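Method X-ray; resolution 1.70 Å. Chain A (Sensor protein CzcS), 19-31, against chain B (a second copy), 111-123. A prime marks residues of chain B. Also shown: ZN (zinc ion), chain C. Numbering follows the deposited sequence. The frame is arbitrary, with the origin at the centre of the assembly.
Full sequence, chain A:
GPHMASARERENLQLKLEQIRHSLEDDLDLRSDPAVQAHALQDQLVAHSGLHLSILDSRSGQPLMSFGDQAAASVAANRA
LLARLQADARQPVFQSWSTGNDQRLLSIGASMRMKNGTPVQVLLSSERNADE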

# COMPACT_ATOMS: atom_id res chain seq x y z
N GLN A 19 9.80 -10.46 -1.91
CA GLN A 19 8.39 -10.71 -2.15
C GLN A 19 8.01 -10.24 -3.55
O GLN A 19 7.32 -10.95 -4.29
CB GLN A 19 7.54 -10.03 -1.07
CG GLN A 19 7.64 -10.67 0.34
CD GLN A 19 7.16 -9.76 1.47
OE1 GLN A 19 7.12 -8.52 1.32
NE2 GLN A 19 6.80 -10.35 2.62
N ILE A 20 8.51 -9.07 -3.94
CA ILE A 20 8.29 -8.56 -5.30
C ILE A 20 8.89 -9.51 -6.34
O ILE A 20 8.25 -9.82 -7.35
CB ILE A 20 8.88 -7.14 -5.44
CG1 ILE A 20 8.11 -6.17 -4.54
CG2 ILE A 20 8.85 -6.70 -6.90
CD1 ILE A 20 6.63 -6.07 -4.85
N ARG A 21 10.12 -9.98 -6.10
CA ARG A 21 10.76 -10.91 -7.03
C ARG A 21 9.94 -12.18 -7.19
O ARG A 21 9.74 -12.65 -8.32
CB ARG A 21 12.17 -11.27 -6.53
CG ARG A 21 13.00 -12.06 -7.56
CD ARG A 21 13.87 -13.12 -6.91
NE ARG A 21 13.03 -14.06 -6.16
CZ ARG A 21 12.38 -15.09 -6.70
NH1 ARG A 21 11.61 -15.84 -5.92
NH2 ARG A 21 12.47 -15.36 -8.00
N HIS A 22 9.47 -12.75 -6.08
CA HIS A 22 8.62 -13.94 -6.18
C HIS A 22 7.39 -13.66 -7.04
O HIS A 22 7.01 -14.47 -7.90
CB HIS A 22 8.22 -14.42 -4.78
CG HIS A 22 7.32 -15.61 -4.80
ND1 HIS A 22 7.76 -16.87 -5.14
CD2 HIS A 22 5.99 -15.73 -4.54
CE1 HIS A 22 6.75 -17.72 -5.08
NE2 HIS A 22 5.67 -17.06 -4.73
N SER A 23 6.76 -12.51 -6.84
CA SER A 23 5.59 -12.16 -7.64
C SER A 23 5.93 -12.06 -9.13
O SER A 23 5.18 -12.57 -9.97
CB SER A 23 4.98 -10.85 -7.15
OG SER A 23 4.46 -11.01 -5.84
N LEU A 24 7.05 -11.41 -9.46
CA LEU A 24 7.40 -11.15 -10.86
C LEU A 24 7.85 -12.41 -11.57
O LEU A 24 7.47 -12.64 -12.73
CB LEU A 24 8.52 -10.11 -10.94
CG LEU A 24 8.13 -8.64 -11.02
CD1 LEU A 24 9.37 -7.77 -10.91
CD2 LEU A 24 7.39 -8.38 -12.31
N GLU A 25 8.66 -13.22 -10.92
CA GLU A 25 9.32 -14.31 -11.61
C GLU A 25 8.60 -15.64 -11.48
O GLU A 25 8.73 -16.49 -12.37
CB GLU A 25 10.76 -14.45 -11.11
CG GLU A 25 11.57 -13.15 -11.25
CD GLU A 25 13.03 -13.35 -10.94
OE1 GLU A 25 13.35 -14.34 -10.27
OE2 GLU A 25 13.86 -12.52 -11.38
N ASP A 26 7.85 -15.86 -10.40
CA ASP A 26 7.23 -17.15 -10.14
C ASP A 26 5.72 -17.16 -10.30
O ASP A 26 5.17 -18.12 -10.83
CB ASP A 26 7.58 -17.65 -8.73
CG ASP A 26 9.05 -17.68 -8.49
OD1 ASP A 26 9.81 -17.78 -9.49
OD2 ASP A 26 9.47 -17.60 -7.32
N ASP A 27 5.03 -16.11 -9.83
CA ASP A 27 3.58 -16.11 -9.77
C ASP A 27 2.92 -15.42 -10.95
O ASP A 27 1.72 -15.60 -11.17
CB ASP A 27 3.12 -15.47 -8.47
CG ASP A 27 3.23 -16.41 -7.28
OD1 ASP A 27 3.70 -17.56 -7.47
OD2 ASP A 27 2.87 -15.98 -6.18
N LEU A 28 3.69 -14.63 -11.70
CA LEU A 28 3.21 -13.88 -12.85
C LEU A 28 2.36 -14.76 -13.75
O LEU A 28 2.82 -15.81 -14.22
CB LEU A 28 4.39 -13.32 -13.65
CG LEU A 28 4.04 -12.47 -14.87
CD1 LEU A 28 3.76 -11.04 -14.42
CD2 LEU A 28 5.16 -12.50 -15.90
N ASP A 29 1.14 -14.32 -13.99
CA ASP A 29 0.23 -15.02 -14.88
C ASP A 29 0.55 -14.63 -16.32
O ASP A 29 0.27 -13.51 -16.74
CB ASP A 29 -1.21 -14.68 -14.53
CG ASP A 29 -2.19 -15.64 -15.13
OD1 ASP A 29 -1.90 -16.20 -16.21
OD2 ASP A 29 -3.27 -15.83 -14.52
N LEU A 30 1.12 -15.57 -17.08
CA LEU A 30 1.43 -15.29 -18.48
C LEU A 30 0.19 -14.99 -19.30
O LEU A 30 0.28 -14.32 -20.34
CB LEU A 30 2.19 -16.46 -19.09
CG LEU A 30 3.58 -16.72 -18.51
CD1 LEU A 30 4.26 -17.89 -19.22
CD2 LEU A 30 4.43 -15.46 -18.61
N ARG A 31 -0.98 -15.46 -18.86
CA ARG A 31 -2.22 -15.24 -19.60
C ARG A 31 -2.79 -13.84 -19.41
O ARG A 31 -3.65 -13.43 -20.20
CB ARG A 31 -3.27 -16.28 -19.19
N SER B 111 18.23 -6.21 -10.67
CA SER B 111 17.81 -6.71 -11.97
C SER B 111 17.07 -8.03 -11.78
O SER B 111 17.43 -8.83 -10.91
CB SER B 111 19.01 -6.91 -12.90
OG SER B 111 19.78 -5.73 -13.03
N MET B 112 16.01 -8.22 -12.57
CA MET B 112 15.21 -9.43 -12.53
C MET B 112 14.89 -9.84 -13.96
O MET B 112 15.12 -9.09 -14.91
CB MET B 112 13.91 -9.24 -11.74
CG MET B 112 14.18 -8.89 -10.31
SD MET B 112 12.72 -8.81 -9.28
CE MET B 112 13.49 -8.14 -7.80
N ARG B 113 14.37 -11.05 -14.11
CA ARG B 113 13.80 -11.49 -15.37
C ARG B 113 12.38 -11.94 -15.10
O ARG B 113 12.17 -12.91 -14.37
CB ARG B 113 14.61 -12.60 -16.03
CG ARG B 113 14.06 -12.98 -17.41
CD ARG B 113 15.06 -13.81 -18.18
NE ARG B 113 16.35 -13.12 -18.30
CZ ARG B 113 16.68 -12.30 -19.29
NH1 ARG B 113 15.82 -12.05 -20.27
NH2 ARG B 113 17.87 -11.72 -19.30
N MET B 114 11.42 -11.24 -15.69
CA MET B 114 10.02 -11.60 -15.57
C MET B 114 9.78 -12.96 -16.21
O MET B 114 10.55 -13.43 -17.05
CB MET B 114 9.14 -10.53 -16.20
CG MET B 114 9.27 -9.18 -15.52
SD MET B 114 8.06 -8.00 -16.11
CE MET B 114 6.53 -8.91 -15.85
N LYS B 115 8.69 -13.61 -15.78
CA LYS B 115 8.43 -14.97 -16.22
C LYS B 115 8.26 -15.04 -17.73
O LYS B 115 8.65 -16.03 -18.36
CB LYS B 115 7.20 -15.54 -15.52
CG LYS B 115 7.09 -17.06 -15.64
CD LYS B 115 5.70 -17.56 -15.30
CE LYS B 115 5.43 -17.53 -13.81
NZ LYS B 115 4.01 -17.91 -13.51
N ASN B 116 7.71 -13.99 -18.34
CA ASN B 116 7.52 -13.95 -19.78
C ASN B 116 8.80 -13.63 -20.55
O ASN B 116 8.75 -13.47 -21.77
CB ASN B 116 6.42 -12.95 -20.14
CG ASN B 116 6.68 -11.55 -19.59
OD1 ASN B 116 7.83 -11.16 -19.35
ND2 ASN B 116 5.61 -10.80 -19.38
N GLY B 117 9.95 -13.52 -19.87
CA GLY B 117 11.22 -13.31 -20.50
C GLY B 117 11.75 -11.88 -20.41
O GLY B 117 12.94 -11.66 -20.70
N THR B 118 10.93 -10.91 -20.04
CA THR B 118 11.38 -9.51 -20.09
C THR B 118 12.43 -9.25 -19.02
O THR B 118 12.16 -9.48 -17.83
CB THR B 118 10.22 -8.54 -19.88
OG1 THR B 118 9.16 -8.81 -20.81
CG2 THR B 118 10.70 -7.09 -20.08
N PRO B 119 13.62 -8.76 -19.38
CA PRO B 119 14.58 -8.35 -18.35
C PRO B 119 14.20 -6.98 -17.82
O PRO B 119 13.96 -6.05 -18.60
CB PRO B 119 15.92 -8.33 -19.10
CG PRO B 119 15.55 -8.02 -20.50
CD PRO B 119 14.19 -8.63 -20.74
N VAL B 120 14.12 -6.86 -16.49
CA VAL B 120 13.63 -5.64 -15.87
C VAL B 120 14.58 -5.19 -14.77
O VAL B 120 15.32 -5.99 -14.17
CB VAL B 120 12.19 -5.78 -15.30
CG1 VAL B 120 11.17 -6.02 -16.44
CG2 VAL B 120 12.10 -6.86 -14.19
N GLN B 121 14.58 -3.89 -14.51
CA GLN B 121 15.22 -3.30 -13.35
C GLN B 121 14.13 -2.85 -12.39
O GLN B 121 13.17 -2.19 -12.81
CB GLN B 121 16.11 -2.11 -13.72
CG GLN B 121 17.14 -2.36 -14.82
CD GLN B 121 18.39 -3.06 -14.32
OE1 GLN B 121 18.39 -3.70 -13.28
NE2 GLN B 121 19.48 -2.92 -15.08
N VAL B 122 14.27 -3.20 -11.12
CA VAL B 122 13.23 -3.02 -10.11
C VAL B 122 13.74 -2.03 -9.09
O VAL B 122 14.79 -2.26 -8.47
CB VAL B 122 12.85 -4.35 -9.43
CG1 VAL B 122 11.82 -4.10 -8.30
CG2 VAL B 122 12.30 -5.35 -10.47
N LEU B 123 13.01 -0.94 -8.90
CA LEU B 123 13.40 0.13 -7.99
C LEU B 123 12.32 0.24 -6.91
O LEU B 123 11.21 0.72 -7.18
CB LEU B 123 13.56 1.45 -8.74
CG LEU B 123 14.53 1.44 -9.92
CD1 LEU B 123 14.57 2.80 -10.65
CD2 LEU B 123 15.93 1.07 -9.49
ZN ZN C . 3.57 -17.26 -4.79

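Leu24 is the centre of this contact. Its CA-to-CB bond points toward the second copy, and with chi1 near m and chi2 t its two methyls are spread over different neighbours. CD1 lies 3.9 Å from Met112′ SD and 3.8 Å from Val122′ CG2, while CD2 lies 3.7 Å from Met114′ CE. One leucine thus meets both strands of a hairpin, because Met112′ and Val122′ both aim their CB atoms toward the helix. One turn earlier, Ile20 adds a looser contact, its CG2 4.2 Å from Val122′ CG1. Past the helix, Leu28 extends the apolar surface: its CD1 sits 3.8 Å from Met114′ CE, so the flexible end of that methionine is shared by two leucines. The spacing 20, 24, 28 keeps one apolar face turned to the hairpin even as the chain leaves the helix.

The backbones explain the reach of these side chains. The helix axis runs 27° from strand 111-113 and 154° from strand 119-123, passing 8.5 Å from the first and 10.9 Å from the second. The chains then close in: the CA atoms of Arg21 and Met112′ are 7.2 Å apart, those of Glu25 and Lys115′ only 4.7 Å. Here the type I turn from Met114′ to Gly117′ meets the helix where it widens into a pi-type turn at 23-27. Lys115′ N makes a weak hydrogen bond to Leu24 O, 3.4 Å away.

At the polar edge, Glu25 works in two directions. Its OE2 accepts a hydrogen bond from Arg113′ N at 3.1 Å, and its OE1 forms a salt bridge with Arg21 NH2 at 2.6 Å, so the carboxylate that receives the strand is itself held within its own helix. Arg21 NH1 also bridges to Asp26 OD2 at 3.1 Å, a second anchor for the guanidinium. The aliphatic base of Arg21 serves the apolar side, with CB 3.6 Å from Met112′ CE.

Lys115′ has more area covered by the opposing stretch than any other residue here. Its ammonium is directed at main-chain carbonyls: NZ donates to Leu28 O at a short 2.5 Å and, weakly, to Asp26 O at 2.9 Å. An ammonium can donate to several carbonyls at once, and here it takes one from Asp26 and one from Leu28. Leu30 covers its aliphatic stem, CG lying 3.9 Å from Lys115′ CD, and also packs CD2 against Asn116′ CB at 3.5 Å. On the side away from the hairpin, His22 NE2 and Asp27 OD2 bind ZN at 2.1 and 2.0 Å.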